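Long-range contacts in DNA mismatch repair protein MLH3 (Saccharomyces cerevisiae S288C, PDB 6RMN), which works in DNA mismatch repair, correcting insertion-deletion loops as part of the MutLbeta heterodimer, to which this chain contributes the C-terminal part of the protein: residues D47-L57 with A193-L204; K154-H162 with K176-V184. All blocks are in the same frame, centred on the assembly; numbering follows the deposited sequence.

How the contacts relate
Contact 1 (47-57 with 193-204) builds part of the two-zinc site, probably the endonuclease site of the C-terminal domain, while contact 2 (154-162 with 176-184) is structural packing away from the metals. Both use helix 183-196: contact 2 holds the approach to its first turn, and contact 1 takes its last turn, where C194 binds a zinc ion together with H49 and E53 of helix 48-69. Contact 2 also leans on the far end of helix 48-69, through L65, V68 and V69, so the same two helices run between both places. Their centres are 27 Å apart, on opposite sides of the chain's centre, and their nearest atoms come to about 7 Å without touching.

Contact 1 of 2, residues D47-L57 with A193-L204; sequences DQHACDERIRL and ACRSAVMFGDEL. With ZN (zinc ion), chain C; ZN (zinc ion), chain D.
H49, E53 and C194 converge on one zinc ion: H49 NE2 binds it at 2.1 Å, E53 OE1 at 2.0 Å and C194 SG at 2.4 Å. H49 and E53 stand one turn apart on helix 48-69, while C194 comes from the last turn of helix 183-196. E53 is extended, CG anti to the backbone N (chi1 -177°), and its carboxylate bridges: OE2 binds the second zinc, which C225 and H227 also hold, and accepts from A226 N. A ligand from another protein chain completes the first site. The sequence from D47 on fits the DQHA(X)2E(X)4E motif of MutL endonucleases, and A193-C194-R195 their ACR motif, consistent with a two-metal nuclease site. Farther out, H49 ND1 donates to V198 O at 2.7 Å with the acceptor in the ring plane, which fixes the imidazole's rotation and leaves NE2 for the metal. D52 OD2 accepts from V198 N through its anti lone pair, so V198 is gripped at both its N-H and its carbonyl. The small A193 and A197 let the two backbones come close. Q48 NE2 donates to M199 O at 2.8 Å and more distantly to D202 O; D202 N reaches M199 O from the opposite face, closing a type II turn whose G201 has backbone angles that suit glycine. D47, the N-cap, accepts from H49 N and A50 N, and its OD1 comes obliquely to F200 CE1, at 3.1 Å, the carboxylate and ring planes 35° apart. With ND1 bonded to a carbonyl, H49 is probably the more electron-rich as a ligand, and E53's negative charge probably offsets part of that of the zinc ions.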
loop_
_atom_site.group_PDB
_atom_site.type_symbol
_atom_site.label_atom_id
_atom_site.label_comp_id
_atom_site.label_asym_id
_atom_site.label_seq_id
_atom_site.Cartn_x
_atom_site.Cartn_y
_atom_site.Cartn_z
ATOM N N ASP B 47 4.897 2.602 -10.841
ATOM C CA ASP B 47 5.347 1.621 -11.833
ATOM C C ASP B 47 6.564 0.901 -11.181
ATOM O O ASP B 47 7.541 1.568 -10.819
ATOM C CB ASP B 47 5.755 2.362 -13.118
ATOM C CG ASP B 47 6.285 1.521 -14.281
ATOM O OD1 ASP B 47 6.905 0.462 -14.026
ATOM O OD2 ASP B 47 6.129 1.950 -15.442
ATOM N N GLN B 48 6.486 -0.431 -10.976
ATOM C CA GLN B 48 7.587 -1.162 -10.314
ATOM C C GLN B 48 8.892 -1.189 -11.125
ATOM O O GLN B 48 9.973 -1.267 -10.541
ATOM C CB GLN B 48 7.173 -2.581 -9.897
ATOM C CG GLN B 48 7.032 -3.572 -11.058
ATOM C CD GLN B 48 6.264 -4.798 -10.691
ATOM O OE1 GLN B 48 5.336 -4.764 -9.884
ATOM N NE2 GLN B 48 6.632 -5.909 -11.285
ATOM N N HIS B 49 8.786 -1.129 -12.458
ATOM C CA HIS B 49 9.947 -1.129 -13.332
ATOM C C HIS B 49 10.649 0.239 -13.287
ATOM O O HIS B 49 11.857 0.288 -13.049
ATOM C CB HIS B 49 9.560 -1.533 -14.764
ATOM C CG HIS B 49 10.691 -1.400 -15.727
ATOM N ND1 HIS B 49 11.746 -2.288 -15.723
ATOM C CD2 HIS B 49 10.935 -0.438 -16.637
ATOM C CE1 HIS B 49 12.577 -1.863 -16.649
ATOM N NE2 HIS B 49 12.128 -0.760 -17.233
ATOM N N ALA B 50 9.880 1.334 -13.472
ATOM C CA ALA B 50 10.355 2.722 -13.437
ATOM C C ALA B 50 11.021 3.049 -12.103
ATOM O O ALA B 50 12.064 3.693 -12.081
ATOM C CB ALA B 50 9.197 3.680 -13.692
ATOM N N CYS B 51 10.422 2.573 -11.002
ATOM C CA CYS B 51 10.902 2.713 -9.631
ATOM C C CYS B 51 12.304 2.103 -9.487
ATOM O O CYS B 51 13.224 2.781 -9.041
ATOM C CB CYS B 51 9.913 2.056 -8.668
ATOM S SG CYS B 51 10.432 2.099 -6.938
ATOM N N ASP B 52 12.455 0.826 -9.870
ATOM C CA ASP B 52 13.700 0.073 -9.804
ATOM C C ASP B 52 14.777 0.666 -10.729
ATOM O O ASP B 52 15.919 0.862 -10.292
ATOM C CB ASP B 52 13.444 -1.417 -10.118
ATOM C CG ASP B 52 14.538 -2.352 -9.628
ATOM O OD1 ASP B 52 15.292 -1.961 -8.683
ATOM O OD2 ASP B 52 14.639 -3.475 -10.163
ATOM N N GLU B 53 14.393 0.989 -11.984
ATOM C CA GLU B 53 15.255 1.610 -12.999
ATOM C C GLU B 53 15.812 2.955 -12.504
ATOM O O GLU B 53 16.997 3.217 -12.707
ATOM C CB GLU B 53 14.477 1.790 -14.308
ATOM C CG GLU B 53 15.261 2.366 -15.470
ATOM C CD GLU B 53 14.373 2.514 -16.684
ATOM O OE1 GLU B 53 14.006 1.478 -17.283
ATOM O OE2 GLU B 53 13.992 3.662 -16.999
ATOM N N ARG B 54 14.972 3.770 -11.829
ATOM C CA ARG B 54 15.354 5.053 -11.253
ATOM C C ARG B 54 16.433 4.909 -10.166
ATOM O O ARG B 54 17.431 5.647 -10.183
ATOM C CB ARG B 54 14.131 5.782 -10.677
ATOM C CG ARG B 54 14.475 7.165 -10.127
ATOM C CD ARG B 54 14.657 8.100 -11.288
ATOM N NE ARG B 54 15.963 8.723 -11.306
ATOM C CZ ARG B 54 16.346 9.609 -12.215
ATOM N NH1 ARG B 54 15.526 9.959 -13.201
ATOM N NH2 ARG B 54 17.551 10.146 -12.152
ATOM N N ILE B 55 16.197 3.993 -9.206
ATOM C CA ILE B 55 17.120 3.703 -8.102
ATOM C C ILE B 55 18.461 3.259 -8.691
ATOM O O ILE B 55 19.515 3.691 -8.218
ATOM C CB ILE B 55 16.538 2.608 -7.131
ATOM C CG1 ILE B 55 15.221 3.077 -6.459
ATOM C CG2 ILE B 55 17.574 2.179 -6.068
ATOM C CD1 ILE B 55 14.296 1.948 -6.010
ATOM N N ARG B 56 18.401 2.370 -9.699
ATOM C CA ARG B 56 19.567 1.786 -10.351
ATOM C C ARG B 56 20.386 2.807 -11.118
ATOM O O ARG B 56 21.611 2.746 -11.049
ATOM C CB ARG B 56 19.161 0.596 -11.228
ATOM C CG ARG B 56 18.872 -0.652 -10.417
ATOM C CD ARG B 56 18.467 -1.817 -11.296
ATOM N NE ARG B 56 18.097 -2.997 -10.502
ATOM C CZ ARG B 56 18.953 -3.921 -10.069
ATOM N NH1 ARG B 56 20.243 -3.823 -10.345
ATOM N NH2 ARG B 56 18.523 -4.943 -9.345
ATOM N N LEU B 57 19.717 3.764 -11.801
ATOM C CA LEU B 57 20.354 4.834 -12.561
ATOM C C LEU B 57 21.132 5.768 -11.661
ATOM O O LEU B 57 22.305 6.021 -11.918
ATOM C CB LEU B 57 19.343 5.629 -13.417
ATOM C CG LEU B 57 19.958 6.772 -14.237
ATOM C CD1 LEU B 57 20.739 6.240 -15.445
ATOM C CD2 LEU B 57 18.925 7.774 -14.621
ATOM N N ALA B 193 20.511 0.239 -16.518
ATOM C CA ALA B 193 19.527 0.384 -15.441
ATOM C C ALA B 193 18.203 -0.259 -15.848
ATOM O O ALA B 193 17.643 -1.031 -15.067
ATOM C CB ALA B 193 19.328 1.856 -15.094
ATOM N N CYS B 194 17.742 0.010 -17.092
ATOM C CA CYS B 194 16.526 -0.554 -17.674
ATOM C C CYS B 194 16.594 -2.085 -17.660
ATOM O O CYS B 194 15.689 -2.731 -17.131
ATOM C CB CYS B 194 16.310 -0.010 -19.083
ATOM S SG CYS B 194 14.753 -0.532 -19.852
ATOM N N ARG B 195 17.705 -2.647 -18.167
ATOM C CA ARG B 195 17.948 -4.091 -18.232
ATOM C C ARG B 195 18.043 -4.792 -16.896
ATOM O O ARG B 195 17.659 -5.949 -16.812
ATOM C CB ARG B 195 19.212 -4.396 -19.038
ATOM C CG ARG B 195 18.974 -4.374 -20.508
ATOM C CD ARG B 195 18.714 -5.739 -21.105
ATOM N NE ARG B 195 18.737 -5.584 -22.555
ATOM C CZ ARG B 195 19.783 -5.852 -23.325
ATOM N NH1 ARG B 195 20.867 -6.421 -22.811
ATOM N NH2 ARG B 195 19.733 -5.604 -24.625
ATOM N N SER B 196 18.619 -4.130 -15.882
ATOM C CA SER B 196 18.794 -4.734 -14.569
ATOM C C SER B 196 17.519 -4.686 -13.730
ATOM O O SER B 196 17.371 -5.488 -12.810
ATOM C CB SER B 196 19.930 -4.050 -13.825
ATOM O OG SER B 196 21.181 -4.455 -14.348
ATOM N N ALA B 197 16.618 -3.736 -14.042
ATOM C CA ALA B 197 15.381 -3.489 -13.320
ATOM C C ALA B 197 14.375 -4.602 -13.419
ATOM O O ALA B 197 14.339 -5.338 -14.408
ATOM C CB ALA B 197 14.756 -2.175 -13.766
ATOM N N VAL B 198 13.539 -4.711 -12.377
ATOM C CA VAL B 198 12.439 -5.658 -12.267
ATOM C C VAL B 198 11.441 -5.309 -13.388
ATOM O O VAL B 198 11.357 -4.142 -13.778
ATOM C CB VAL B 198 11.849 -5.651 -10.814
ATOM C CG1 VAL B 198 10.985 -4.433 -10.520
ATOM C CG2 VAL B 198 11.100 -6.932 -10.502
ATOM N N MET B 199 10.775 -6.310 -13.962
ATOM C CA MET B 199 9.845 -6.097 -15.071
ATOM C C MET B 199 8.365 -6.240 -14.668
ATOM O O MET B 199 8.051 -6.738 -13.589
ATOM C CB MET B 199 10.157 -7.098 -16.202
ATOM C CG MET B 199 11.181 -6.601 -17.205
ATOM S SD MET B 199 11.409 -7.768 -18.586
ATOM C CE MET B 199 9.958 -7.381 -19.604
ATOM N N PHE B 200 7.462 -5.832 -15.578
ATOM C CA PHE B 200 6.028 -6.020 -15.456
ATOM C C PHE B 200 5.808 -7.521 -15.538
ATOM O O PHE B 200 6.435 -8.197 -16.369
ATOM C CB PHE B 200 5.288 -5.292 -16.590
ATOM C CG PHE B 200 4.965 -3.835 -16.340
ATOM C CD1 PHE B 200 5.434 -3.182 -15.203
ATOM C CD2 PHE B 200 4.154 -3.125 -17.218
ATOM C CE1 PHE B 200 5.096 -1.851 -14.955
ATOM C CE2 PHE B 200 3.830 -1.786 -16.976
ATOM C CZ PHE B 200 4.308 -1.156 -15.850
ATOM N N GLY B 201 5.004 -8.038 -14.614
ATOM C CA GLY B 201 4.719 -9.463 -14.511
ATOM C C GLY B 201 5.489 -10.171 -13.413
ATOM O O GLY B 201 5.143 -11.298 -13.049
ATOM N N ASP B 202 6.537 -9.518 -12.876
ATOM C CA ASP B 202 7.379 -10.063 -11.813
ATOM C C ASP B 202 6.711 -9.947 -10.431
ATOM O O ASP B 202 6.131 -8.912 -10.106
ATOM C CB ASP B 202 8.748 -9.369 -11.800
ATOM C CG ASP B 202 9.661 -9.680 -12.974
ATOM O OD1 ASP B 202 9.259 -10.492 -13.853
ATOM O OD2 ASP B 202 10.782 -9.129 -13.009
ATOM N N GLU B 203 6.833 -11.010 -9.620
ATOM C CA GLU B 203 6.274 -11.083 -8.263
ATOM C C GLU B 203 7.127 -10.300 -7.287
ATOM O O GLU B 203 8.350 -10.404 -7.320
ATOM C CB GLU B 203 6.185 -12.543 -7.775
ATOM C CG GLU B 203 5.420 -13.491 -8.685
ATOM C CD GLU B 203 3.925 -13.271 -8.804
ATOM O OE1 GLU B 203 3.364 -13.616 -9.870
ATOM O OE2 GLU B 203 3.314 -12.759 -7.836
ATOM N N LEU B 204 6.480 -9.521 -6.413
ATOM C CA LEU B 204 7.166 -8.764 -5.369
ATOM C C LEU B 204 6.408 -8.980 -4.105
ATOM O O LEU B 204 5.182 -8.912 -4.131
ATOM C CB LEU B 204 7.267 -7.236 -5.675
ATOM C CG LEU B 204 8.107 -6.792 -6.895
ATOM C CD1 LEU B 204 7.716 -5.411 -7.347
ATOM C CD2 LEU B 204 9.588 -6.847 -6.607
HETATM ZN ZN ZN C . 13.002 0.529 -18.690
HETATM ZN ZN ZN D . 12.487 4.250 -18.677
#

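Contact 2 of 2, residues K154-H162 with K176-V184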
loop_
_atom_site.group_PDB
_atom_site.type_symbol
_atom_site.label_atom_id
_atom_site.label_comp_id
_atom_site.label_asym_id
_atom_site.label_seq_id
_atom_site.Cartn_x
_atom_site.Cartn_y
_atom_site.Cartn_z
ATOM N N LYS B 154 25.668 23.380 -25.308
ATOM C CA LYS B 154 24.576 22.464 -24.977
ATOM C C LYS B 154 24.994 21.557 -23.806
ATOM O O LYS B 154 24.151 20.916 -23.173
ATOM C CB LYS B 154 24.163 21.655 -26.214
ATOM C CG LYS B 154 23.383 22.486 -27.222
ATOM C CD LYS B 154 22.954 21.652 -28.403
ATOM C CE LYS B 154 22.407 22.491 -29.526
ATOM N NZ LYS B 154 21.905 21.636 -30.632
ATOM N N LYS B 155 26.309 21.506 -23.534
ATOM C CA LYS B 155 26.947 20.796 -22.424
ATOM C C LYS B 155 28.132 21.630 -21.960
ATOM O O LYS B 155 28.914 22.090 -22.793
ATOM C CB LYS B 155 27.382 19.378 -22.824
ATOM C CG LYS B 155 26.248 18.381 -22.656
ATOM C CD LYS B 155 26.710 16.968 -22.553
ATOM C CE LYS B 155 25.551 16.047 -22.814
ATOM N NZ LYS B 155 24.741 15.812 -21.594
ATOM N N LEU B 156 28.229 21.896 -20.652
ATOM C CA LEU B 156 29.347 22.694 -20.152
ATOM C C LEU B 156 30.478 21.783 -19.683
ATOM O O LEU B 156 30.213 20.602 -19.445
ATOM C CB LEU B 156 28.945 23.774 -19.109
ATOM C CG LEU B 156 28.118 23.396 -17.890
ATOM C CD1 LEU B 156 29.002 22.876 -16.758
ATOM C CD2 LEU B 156 27.402 24.614 -17.364
ATOM N N PRO B 157 31.751 22.261 -19.632
ATOM C CA PRO B 157 32.859 21.361 -19.251
ATOM C C PRO B 157 32.849 20.908 -17.791
ATOM O O PRO B 157 32.264 21.576 -16.936
ATOM C CB PRO B 157 34.121 22.179 -19.586
ATOM C CG PRO B 157 33.644 23.358 -20.389
ATOM C CD PRO B 157 32.256 23.618 -19.932
ATOM N N MET B 158 33.493 19.761 -17.519
ATOM C CA MET B 158 33.602 19.179 -16.181
ATOM C C MET B 158 34.539 19.992 -15.313
ATOM O O MET B 158 35.750 19.940 -15.516
ATOM C CB MET B 158 34.113 17.727 -16.251
ATOM C CG MET B 158 33.031 16.701 -16.197
ATOM S SD MET B 158 32.001 16.733 -14.713
ATOM C CE MET B 158 33.089 16.042 -13.548
ATOM N N ASP B 159 33.999 20.734 -14.339
ATOM C CA ASP B 159 34.874 21.497 -13.461
ATOM C C ASP B 159 35.324 20.620 -12.297
ATOM O O ASP B 159 34.493 20.171 -11.495
ATOM C CB ASP B 159 34.244 22.817 -12.999
ATOM C CG ASP B 159 35.282 23.869 -12.666
ATOM O OD1 ASP B 159 36.020 24.288 -13.585
ATOM O OD2 ASP B 159 35.359 24.272 -11.487
ATOM N N LEU B 160 36.640 20.329 -12.254
ATOM C CA LEU B 160 37.278 19.494 -11.233
ATOM C C LEU B 160 38.046 20.330 -10.188
ATOM O O LEU B 160 38.658 19.757 -9.280
ATOM C CB LEU B 160 38.188 18.416 -11.874
ATOM C CG LEU B 160 37.565 17.473 -12.927
ATOM C CD1 LEU B 160 38.619 16.584 -13.553
ATOM C CD2 LEU B 160 36.492 16.603 -12.338
ATOM N N SER B 161 37.974 21.686 -10.298
ATOM C CA SER B 161 38.607 22.658 -9.390
ATOM C C SER B 161 38.070 22.548 -7.961
ATOM O O SER B 161 38.804 22.817 -7.009
ATOM C CB SER B 161 38.401 24.080 -9.902
ATOM O OG SER B 161 39.167 24.335 -11.067
ATOM N N HIS B 162 36.790 22.154 -7.824
ATOM C CA HIS B 162 36.084 21.971 -6.552
ATOM C C HIS B 162 36.582 20.715 -5.815
ATOM O O HIS B 162 36.933 19.718 -6.453
ATOM C CB HIS B 162 34.560 21.891 -6.782
ATOM C CG HIS B 162 34.054 22.821 -7.847
ATOM N ND1 HIS B 162 33.919 24.182 -7.618
ATOM C CD2 HIS B 162 33.677 22.552 -9.122
ATOM C CE1 HIS B 162 33.464 24.694 -8.751
ATOM N NE2 HIS B 162 33.297 23.751 -9.683
ATOM N N LYS B 176 24.961 17.581 -9.364
ATOM C CA LYS B 176 25.479 18.925 -9.605
ATOM C C LYS B 176 26.403 18.914 -10.840
ATOM O O LYS B 176 26.773 19.977 -11.334
ATOM C CB LYS B 176 26.220 19.460 -8.365
ATOM C CG LYS B 176 25.271 19.831 -7.237
ATOM C CD LYS B 176 25.966 20.381 -6.017
ATOM C CE LYS B 176 24.940 20.800 -4.987
ATOM N NZ LYS B 176 25.559 21.458 -3.806
ATOM N N TYR B 177 26.756 17.709 -11.331
ATOM C CA TYR B 177 27.651 17.453 -12.463
ATOM C C TYR B 177 26.965 16.617 -13.547
ATOM O O TYR B 177 27.565 16.357 -14.589
ATOM C CB TYR B 177 28.900 16.698 -11.975
ATOM C CG TYR B 177 29.654 17.391 -10.870
ATOM C CD1 TYR B 177 29.378 17.120 -9.533
ATOM C CD2 TYR B 177 30.675 18.292 -11.156
ATOM C CE1 TYR B 177 30.074 17.757 -8.505
ATOM C CE2 TYR B 177 31.390 18.925 -10.138
ATOM C CZ TYR B 177 31.080 18.661 -8.812
ATOM O OH TYR B 177 31.777 19.296 -7.807
ATOM N N SER B 178 25.728 16.173 -13.281
ATOM C CA SER B 178 24.887 15.337 -14.145
ATOM C C SER B 178 24.759 15.867 -15.587
ATOM O O SER B 178 24.769 15.078 -16.536
ATOM C CB SER B 178 23.502 15.182 -13.519
ATOM O OG SER B 178 22.981 13.893 -13.786
ATOM N N SER B 179 24.656 17.196 -15.738
ATOM C CA SER B 179 24.540 17.885 -17.020
ATOM C C SER B 179 25.784 17.759 -17.942
ATOM O O SER B 179 25.629 17.827 -19.159
ATOM C CB SER B 179 24.186 19.352 -16.792
ATOM O OG SER B 179 25.291 20.118 -16.334
ATOM N N CYS B 180 26.998 17.603 -17.361
ATOM C CA CYS B 180 28.301 17.487 -18.046
ATOM C C CYS B 180 28.537 16.132 -18.668
ATOM O O CYS B 180 29.431 15.986 -19.492
ATOM C CB CYS B 180 29.433 17.818 -17.085
ATOM S SG CYS B 180 29.180 19.337 -16.157
ATOM N N VAL B 181 27.817 15.128 -18.207
ATOM C CA VAL B 181 27.989 13.764 -18.664
ATOM C C VAL B 181 27.699 13.636 -20.165
ATOM O O VAL B 181 26.586 13.960 -20.569
ATOM C CB VAL B 181 27.161 12.793 -17.794
ATOM C CG1 VAL B 181 27.283 11.364 -18.305
ATOM C CG2 VAL B 181 27.582 12.884 -16.331
ATOM N N PRO B 182 28.678 13.207 -21.012
ATOM C CA PRO B 182 28.386 13.050 -22.450
ATOM C C PRO B 182 27.162 12.160 -22.707
ATOM O O PRO B 182 26.941 11.210 -21.963
ATOM C CB PRO B 182 29.676 12.439 -23.007
ATOM C CG PRO B 182 30.732 12.872 -22.048
ATOM C CD PRO B 182 30.071 12.823 -20.711
ATOM N N THR B 183 26.354 12.503 -23.742
ATOM C CA THR B 183 25.130 11.795 -24.144
ATOM C C THR B 183 25.342 10.277 -24.270
ATOM O O THR B 183 24.475 9.511 -23.848
ATOM C CB THR B 183 24.536 12.427 -25.424
ATOM O OG1 THR B 183 24.321 13.821 -25.192
ATOM C CG2 THR B 183 23.213 11.782 -25.859
ATOM N N VAL B 184 26.500 9.853 -24.817
ATOM C CA VAL B 184 26.832 8.432 -24.977
ATOM C C VAL B 184 26.923 7.715 -23.620
ATOM O O VAL B 184 26.549 6.553 -23.539
ATOM C CB VAL B 184 28.079 8.194 -25.870
ATOM C CG1 VAL B 184 29.358 8.753 -25.231
ATOM C CG2 VAL B 184 28.231 6.708 -26.224
HETATM O O HOH W 1 30.713 18.134 -20.461
HETATM O O HOH W 2 25.563 20.947 -19.381
#
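K155 reaches over residues 179-183 and plants its ammonium on two backbone carbonyls: NZ donates to V181 O at 2.8 Å and more distantly to S179 O. The bend at the end of its chain (chi4 -84°) turns NZ in toward them, and CE rests 3.5 Å from T183 OG1. A long, flexible, charged side chain suits a spot where one ammonium can reach two carbonyls. Cut back to an alanine, this position would probably leave V181 O and S179 O without their shared ammonium donor and open a gap beside T183. Two waters add to the polar seam. One donates to both L156 O and C180 O; the other accepts from L156 N and donates weakly to S179 O. These links join the loop after helix 136-151 to the lead-in of helix 183-196, whose N-cap is P182. The apolar contacts gather round C180: L156 CD1 touches its SG at 3.6 Å, and M158 SD its CB at 3.7 Å. M158 also makes an oblique Met-aromatic contact with Y177, its sulfur 5.3 Å from the ring centroid. D159 O meets the edge of that ring at CE2, and M158 packs on V68 and V69 of helix 48-69.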